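Local coordinates for Obg-like ATPase 1 (Schizosaccharomyces pombe, PDB 1NI3), which hydrolyses ATP, and GTP with lower efficiency, and negatively regulates the G2/M transition of the cell cycle, at residues M233-R236 against D237-Q241; V267-E270 against E271-T274. All coordinates share one frame; numbering follows the deposited sequence.

Contacts 1 and 2 each hold a whole short helix of the OBG-type G domain, reached from the neighbouring parallel strands 227-232 and 262-265, and their centres lie about 12 Å apart. The F269 ring joins them: its CD1 lies 3.5 Å from CG of E235 and its CD2 3.6 Å from CE2 of F238. E235 OE1 and R272 NH1 add a salt bridge, although their modelled separation is too short to trust in detail. Contact 1 contains M233, a predicted ATP-binding residue, whose side chain is about 11 Å from that of V31 in the P-loop. Contact 2 approaches the predicted site through V267, with its side chain about 4 Å from that of T35, also a predicted ATP-binding residue.

Contact 1 (M233-R236 against D237-Q241); sequences MSER and DFLRQ
S234 and D237 meet at the start of helix 235-238, where S234 is the N-cap. Its OG accepts from D237 N at 3.1 Å with an N-H...O angle of 165°, and donates to D237 OD2 at 3.0 Å, meeting that oxygen from above the carboxylate plane. With chi1 at 61°, the hydroxyl sits between its own backbone N and carbonyl carbon, turned back over the first turn of the helix. The other carboxylate oxygen, D237 OD1, is 2.8 Å from R240 NH2 but well out of the guanidinium plane, so this salt bridge rests on charge alone. R236 crosses R240 with the two guanidinium planes nearly perpendicular; R236 NE lies 3.4 Å from R240 NH1, near the plane of the R240 guanidinium, a approach of like charges and not a bond. E235 reaches out with an extended chain, CG anti to its backbone N (chi1 -163°), and runs alongside L239, its CG 3.9 Å from L239 CD1. On the buried side the selenomethionine M233 lays SE 3.8 Å from D237 CB and brings CE to the edge of the F238 ring. The turn follows strand 227-232 directly and faces helix 267-273, while M233 is backbone-bonded to M265 at the end of strand 262-265.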
HETATM    1  N   MSE A 233     -15.570  -1.804  12.829  1.00 51.39           N
HETATM    2  CA  MSE A 233     -16.791  -1.802  13.629  1.00 53.58           C
HETATM    3  C   MSE A 233     -17.188  -3.252  13.961  1.00 53.67           C
HETATM    4  O   MSE A 233     -16.554  -4.192  13.486  1.00 52.33           O
HETATM    5  CB  MSE A 233     -17.884  -1.132  12.840  1.00 56.76           C
HETATM    6  CG  MSE A 233     -18.246  -1.880  11.595  1.00 62.95           C
HETATM    7 SE   MSE A 233     -19.464  -0.797  10.534  1.00 68.85          SE
HETATM    8  CE  MSE A 233     -18.949  -0.970   8.799  1.00 69.07           C
ATOM      9  N   SER A 234     -18.242  -3.422  14.761  1.00 51.46           N
ATOM     10  CA  SER A 234     -18.715  -4.748  15.177  1.00 47.70           C
ATOM     11  C   SER A 234     -19.351  -5.566  14.056  1.00 47.41           C
ATOM     12  O   SER A 234     -19.945  -5.004  13.124  1.00 48.66           O
ATOM     13  CB  SER A 234     -19.738  -4.613  16.290  1.00 48.40           C
ATOM     14  OG  SER A 234     -20.875  -3.881  15.887  1.00 44.78           O
ATOM     15  N   GLU A 235     -19.249  -6.892  14.150  1.00 44.77           N
ATOM     16  CA  GLU A 235     -19.821  -7.749  13.127  1.00 43.13           C
ATOM     17  C   GLU A 235     -21.250  -7.306  12.900  1.00 46.18           C
ATOM     18  O   GLU A 235     -21.678  -7.123  11.761  1.00 49.46           O
ATOM     19  CB  GLU A 235     -19.800  -9.219  13.551  1.00 38.72           C
ATOM     20  CG  GLU A 235     -20.011 -10.139  12.355  1.00 40.93           C
ATOM     21  CD  GLU A 235     -20.102 -11.603  12.722  1.00 46.86           C
ATOM     22  OE1 GLU A 235     -19.309 -12.050  13.577  1.00 48.55           O
ATOM     23  OE2 GLU A 235     -20.959 -12.316  12.152  1.00 47.51           O
ATOM     24  N   ARG A 236     -21.975  -7.119  13.997  1.00 48.80           N
ATOM     25  CA  ARG A 236     -23.368  -6.678  13.961  1.00 49.03           C
ATOM     26  C   ARG A 236     -23.497  -5.410  13.090  1.00 49.53           C
ATOM     27  O   ARG A 236     -24.240  -5.405  12.114  1.00 47.84           O
ATOM     28  CB  ARG A 236     -23.842  -6.412  15.400  1.00 49.91           C
ATOM     29  CG  ARG A 236     -25.306  -6.037  15.562  1.00 52.88           C
ATOM     30  CD  ARG A 236     -25.595  -5.565  16.986  1.00 52.80           C
ATOM     31  NE  ARG A 236     -26.951  -5.049  17.121  1.00 52.29           N
ATOM     32  CZ  ARG A 236     -28.036  -5.800  16.959  1.00 54.36           C
ATOM     33  NH1 ARG A 236     -27.918  -7.097  16.668  1.00 53.93           N
ATOM     34  NH2 ARG A 236     -29.239  -5.251  17.048  1.00 55.11           N
ATOM     35  N   ASP A 237     -22.765  -4.350  13.419  1.00 49.14           N
ATOM     36  CA  ASP A 237     -22.864  -3.148  12.605  1.00 51.96           C
ATOM     37  C   ASP A 237     -22.500  -3.387  11.150  1.00 53.15           C
ATOM     38  O   ASP A 237     -23.151  -2.859  10.240  1.00 53.06           O
ATOM     39  CB  ASP A 237     -21.979  -2.035  13.145  1.00 53.49           C
ATOM     40  CG  ASP A 237     -22.609  -1.315  14.299  1.00 56.77           C
ATOM     41  OD1 ASP A 237     -23.796  -0.930  14.182  1.00 59.35           O
ATOM     42  OD2 ASP A 237     -21.910  -1.119  15.317  1.00 59.32           O
ATOM     43  N   PHE A 238     -21.444  -4.163  10.931  1.00 52.80           N
ATOM     44  CA  PHE A 238     -20.974  -4.455   9.574  1.00 50.31           C
ATOM     45  C   PHE A 238     -21.958  -5.292   8.766  1.00 49.60           C
ATOM     46  O   PHE A 238     -22.078  -5.107   7.559  1.00 49.02           O
ATOM     47  CB  PHE A 238     -19.627  -5.188   9.618  1.00 49.29           C
ATOM     48  CG  PHE A 238     -19.096  -5.588   8.261  1.00 48.81           C
ATOM     49  CD1 PHE A 238     -18.811  -4.617   7.301  1.00 46.44           C
ATOM     50  CD2 PHE A 238     -18.899  -6.930   7.934  1.00 48.14           C
ATOM     51  CE1 PHE A 238     -18.330  -4.975   6.033  1.00 42.00           C
ATOM     52  CE2 PHE A 238     -18.418  -7.297   6.666  1.00 43.40           C
ATOM     53  CZ  PHE A 238     -18.138  -6.315   5.718  1.00 40.35           C
ATOM     54  N   LEU A 239     -22.661  -6.211   9.419  1.00 49.96           N
ATOM     55  CA  LEU A 239     -23.612  -7.047   8.707  1.00 50.23           C
ATOM     56  C   LEU A 239     -24.928  -6.333   8.425  1.00 54.00           C
ATOM     57  O   LEU A 239     -25.819  -6.906   7.806  1.00 57.57           O
ATOM     58  CB  LEU A 239     -23.875  -8.342   9.481  1.00 45.01           C
ATOM     59  CG  LEU A 239     -22.742  -9.372   9.508  1.00 41.70           C
ATOM     60  CD1 LEU A 239     -23.188 -10.649  10.226  1.00 39.65           C
ATOM     61  CD2 LEU A 239     -22.330  -9.686   8.076  1.00 41.32           C
ATOM     62  N   ARG A 240     -25.060  -5.089   8.871  1.00 58.53           N
ATOM     63  CA  ARG A 240     -26.292  -4.342   8.621  1.00 62.28           C
ATOM     64  C   ARG A 240     -25.981  -3.023   7.923  1.00 63.99           C
ATOM     65  O   ARG A 240     -26.822  -2.128   7.858  1.00 63.43           O
ATOM     66  CB  ARG A 240     -27.037  -4.084   9.934  1.00 63.98           C
ATOM     67  CG  ARG A 240     -26.479  -2.946  10.749  1.00 69.16           C
ATOM     68  CD  ARG A 240     -27.079  -2.911  12.147  1.00 73.26           C
ATOM     69  NE  ARG A 240     -26.732  -1.661  12.826  1.00 77.74           N
ATOM     70  CZ  ARG A 240     -26.784  -1.476  14.142  1.00 79.14           C
ATOM     71  NH1 ARG A 240     -27.170  -2.462  14.942  1.00 82.44           N
ATOM     72  NH2 ARG A 240     -26.450  -0.301  14.659  1.00 78.98           N
ATOM     73  N   GLN A 241     -24.761  -2.922   7.409  1.00 67.21           N
ATOM     74  CA  GLN A 241     -24.291  -1.747   6.690  1.00 70.42           C
ATOM     75  C   GLN A 241     -24.614  -0.399   7.311  1.00 70.43           C
ATOM     76  O   GLN A 241     -24.770   0.600   6.601  1.00 68.83           O
ATOM     77  CB  GLN A 241     -24.799  -1.789   5.249  1.00 73.09           C
ATOM     78  CG  GLN A 241     -24.141  -2.868   4.415  1.00 75.64           C
ATOM     79  CD  GLN A 241     -24.747  -2.974   3.043  1.00 76.40           C
ATOM     80  OE1 GLN A 241     -25.922  -3.302   2.900  1.00 77.13           O
ATOM     81  NE2 GLN A 241     -23.951  -2.687   2.018  1.00 76.99           N
TER

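Contact 2 (V267-E270 against E271-T274); sequences VAFE and ERLT
E270 O receives two weak backbone bonds, from L273 N at 2.9 Å and from T274 N at 3.3 Å. L273 N also donates to F269 O, the stronger of its two bonds, and thus divides its hydrogen between two carbonyls. One residue on, E271 O takes both T274 N and T274 OG1, the hydroxyl at 2.6 Å in the carbonyl plane; chi1 of 65° folds OG1 back toward that carbonyl. The F269 ring, with CG anti to its backbone N (chi1 178°), is flanked by two side chains of the next turn. L273 packs both methyls against it, L273 CD2 obliquely at 3.5 Å from F269 CE2 and L273 CD1 3.7 Å from F269 CZ. R272 bends at CD and brings NH1 3.3 Å from F269 CD1, its guanidinium plane inclined 52° to the ring. Beyond the helix, E284 is a second carboxylate for R272 besides E235, and the carboxylate of E270, bent at CG, is held by S292 OG and M293 N. V267 packs on T35 and F36 of helix 33-42, and its N is bonded by N232 OD1. This strand-loop-helix corner is consistent with the base-recognition end of P-loop GTPases, beside the NKxD-like N232-E235.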
ATOM      1  N   VAL A 267     -12.979  -6.301  11.958  1.00 37.61           N
ATOM      2  CA  VAL A 267     -11.912  -7.234  12.306  1.00 36.69           C
ATOM      3  C   VAL A 267     -12.462  -8.481  12.987  1.00 37.93           C
ATOM      4  O   VAL A 267     -11.916  -9.589  12.844  1.00 34.97           O
ATOM      5  CB  VAL A 267     -10.916  -6.589  13.268  1.00 37.45           C
ATOM      6  CG1 VAL A 267      -9.858  -7.604  13.699  1.00 38.82           C
ATOM      7  CG2 VAL A 267     -10.270  -5.383  12.606  1.00 35.42           C
ATOM      8  N   ALA A 268     -13.545  -8.285  13.730  1.00 37.74           N
ATOM      9  CA  ALA A 268     -14.216  -9.355  14.454  1.00 36.15           C
ATOM     10  C   ALA A 268     -14.758 -10.363  13.474  1.00 36.79           C
ATOM     11  O   ALA A 268     -14.588 -11.570  13.644  1.00 36.71           O
ATOM     12  CB  ALA A 268     -15.364  -8.759  15.266  1.00 38.15           C
ATOM     13  N   PHE A 269     -15.412  -9.838  12.443  1.00 37.45           N
ATOM     14  CA  PHE A 269     -16.019 -10.661  11.406  1.00 36.52           C
ATOM     15  C   PHE A 269     -14.968 -11.316  10.539  1.00 37.22           C
ATOM     16  O   PHE A 269     -15.060 -12.513  10.246  1.00 36.84           O
ATOM     17  CB  PHE A 269     -16.907  -9.824  10.487  1.00 37.91           C
ATOM     18  CG  PHE A 269     -17.512 -10.620   9.366  1.00 38.82           C
ATOM     19  CD1 PHE A 269     -18.414 -11.635   9.640  1.00 40.77           C
ATOM     20  CD2 PHE A 269     -17.146 -10.396   8.044  1.00 39.31           C
ATOM     21  CE1 PHE A 269     -18.912 -12.444   8.616  1.00 41.09           C
ATOM     22  CE2 PHE A 269     -17.642 -11.204   7.014  1.00 39.85           C
ATOM     23  CZ  PHE A 269     -18.533 -12.219   7.299  1.00 40.26           C
ATOM     24  N   GLU A 270     -13.988 -10.527  10.098  1.00 36.21           N
ATOM     25  CA  GLU A 270     -12.936 -11.070   9.255  1.00 39.06           C
ATOM     26  C   GLU A 270     -12.355 -12.261   9.992  1.00 41.74           C
ATOM     27  O   GLU A 270     -12.272 -13.363   9.447  1.00 43.43           O
ATOM     28  CB  GLU A 270     -11.855 -10.022   8.986  1.00 38.27           C
ATOM     29  CG  GLU A 270     -12.266  -8.866   8.074  1.00 39.32           C
ATOM     30  CD  GLU A 270     -12.726  -9.319   6.697  1.00 40.31           C
ATOM     31  OE1 GLU A 270     -12.082 -10.213   6.100  1.00 40.12           O
ATOM     32  OE2 GLU A 270     -13.725  -8.757   6.203  1.00 39.36           O
ATOM     33  N   GLU A 271     -11.979 -12.032  11.247  1.00 42.74           N
ATOM     34  CA  GLU A 271     -11.416 -13.088  12.070  1.00 42.45           C
ATOM     35  C   GLU A 271     -12.263 -14.349  12.014  1.00 38.51           C
ATOM     36  O   GLU A 271     -11.783 -15.419  11.640  1.00 34.67           O
ATOM     37  CB  GLU A 271     -11.273 -12.617  13.525  1.00 47.23           C
ATOM     38  CG  GLU A 271     -10.821 -13.705  14.491  1.00 54.15           C
ATOM     39  CD  GLU A 271      -9.495 -14.322  14.104  1.00 61.96           C
ATOM     40  OE1 GLU A 271      -8.477 -13.593  14.112  1.00 67.05           O
ATOM     41  OE2 GLU A 271      -9.467 -15.532  13.775  1.00 67.38           O
ATOM     42  N   ARG A 272     -13.537 -14.216  12.366  1.00 36.58           N
ATOM     43  CA  ARG A 272     -14.433 -15.376  12.373  1.00 38.91           C
ATOM     44  C   ARG A 272     -14.490 -16.095  11.034  1.00 39.29           C
ATOM     45  O   ARG A 272     -14.647 -17.310  10.988  1.00 41.43           O
ATOM     46  CB  ARG A 272     -15.871 -15.002  12.805  1.00 34.32           C
ATOM     47  CG  ARG A 272     -16.706 -16.243  13.127  1.00 32.59           C
ATOM     48  CD  ARG A 272     -18.070 -15.956  13.778  1.00 33.88           C
ATOM     49  NE  ARG A 272     -19.163 -15.920  12.812  1.00 31.61           N
ATOM     50  CZ  ARG A 272     -19.435 -14.876  12.046  1.00 32.60           C
ATOM     51  NH1 ARG A 272     -18.689 -13.795  12.154  1.00 34.48           N
ATOM     52  NH2 ARG A 272     -20.430 -14.919  11.170  1.00 29.83           N
ATOM     53  N   LEU A 273     -14.341 -15.354   9.944  1.00 40.71           N
ATOM     54  CA  LEU A 273     -14.405 -15.967   8.626  1.00 39.56           C
ATOM     55  C   LEU A 273     -13.244 -16.920   8.344  1.00 38.18           C
ATOM     56  O   LEU A 273     -13.388 -17.891   7.599  1.00 36.33           O
ATOM     57  CB  LEU A 273     -14.497 -14.880   7.549  1.00 38.12           C
ATOM     58  CG  LEU A 273     -15.521 -15.083   6.421  1.00 37.06           C
ATOM     59  CD1 LEU A 273     -16.877 -15.547   6.960  1.00 38.49           C
ATOM     60  CD2 LEU A 273     -15.669 -13.764   5.693  1.00 36.85           C
ATOM     61  N   THR A 274     -12.102 -16.660   8.960  1.00 37.19           N
ATOM     62  CA  THR A 274     -10.939 -17.511   8.751  1.00 38.84           C
ATOM     63  C   THR A 274     -11.208 -18.913   9.268  1.00 40.56           C
ATOM     64  O   THR A 274     -10.436 -19.825   9.008  1.00 41.42           O
ATOM     65  CB  THR A 274      -9.675 -16.959   9.469  1.00 39.77           C
ATOM     66  OG1 THR A 274      -9.876 -16.979  10.891  1.00 42.36           O
ATOM     67  CG2 THR A 274      -9.401 -15.522   9.034  1.00 38.86           C
TER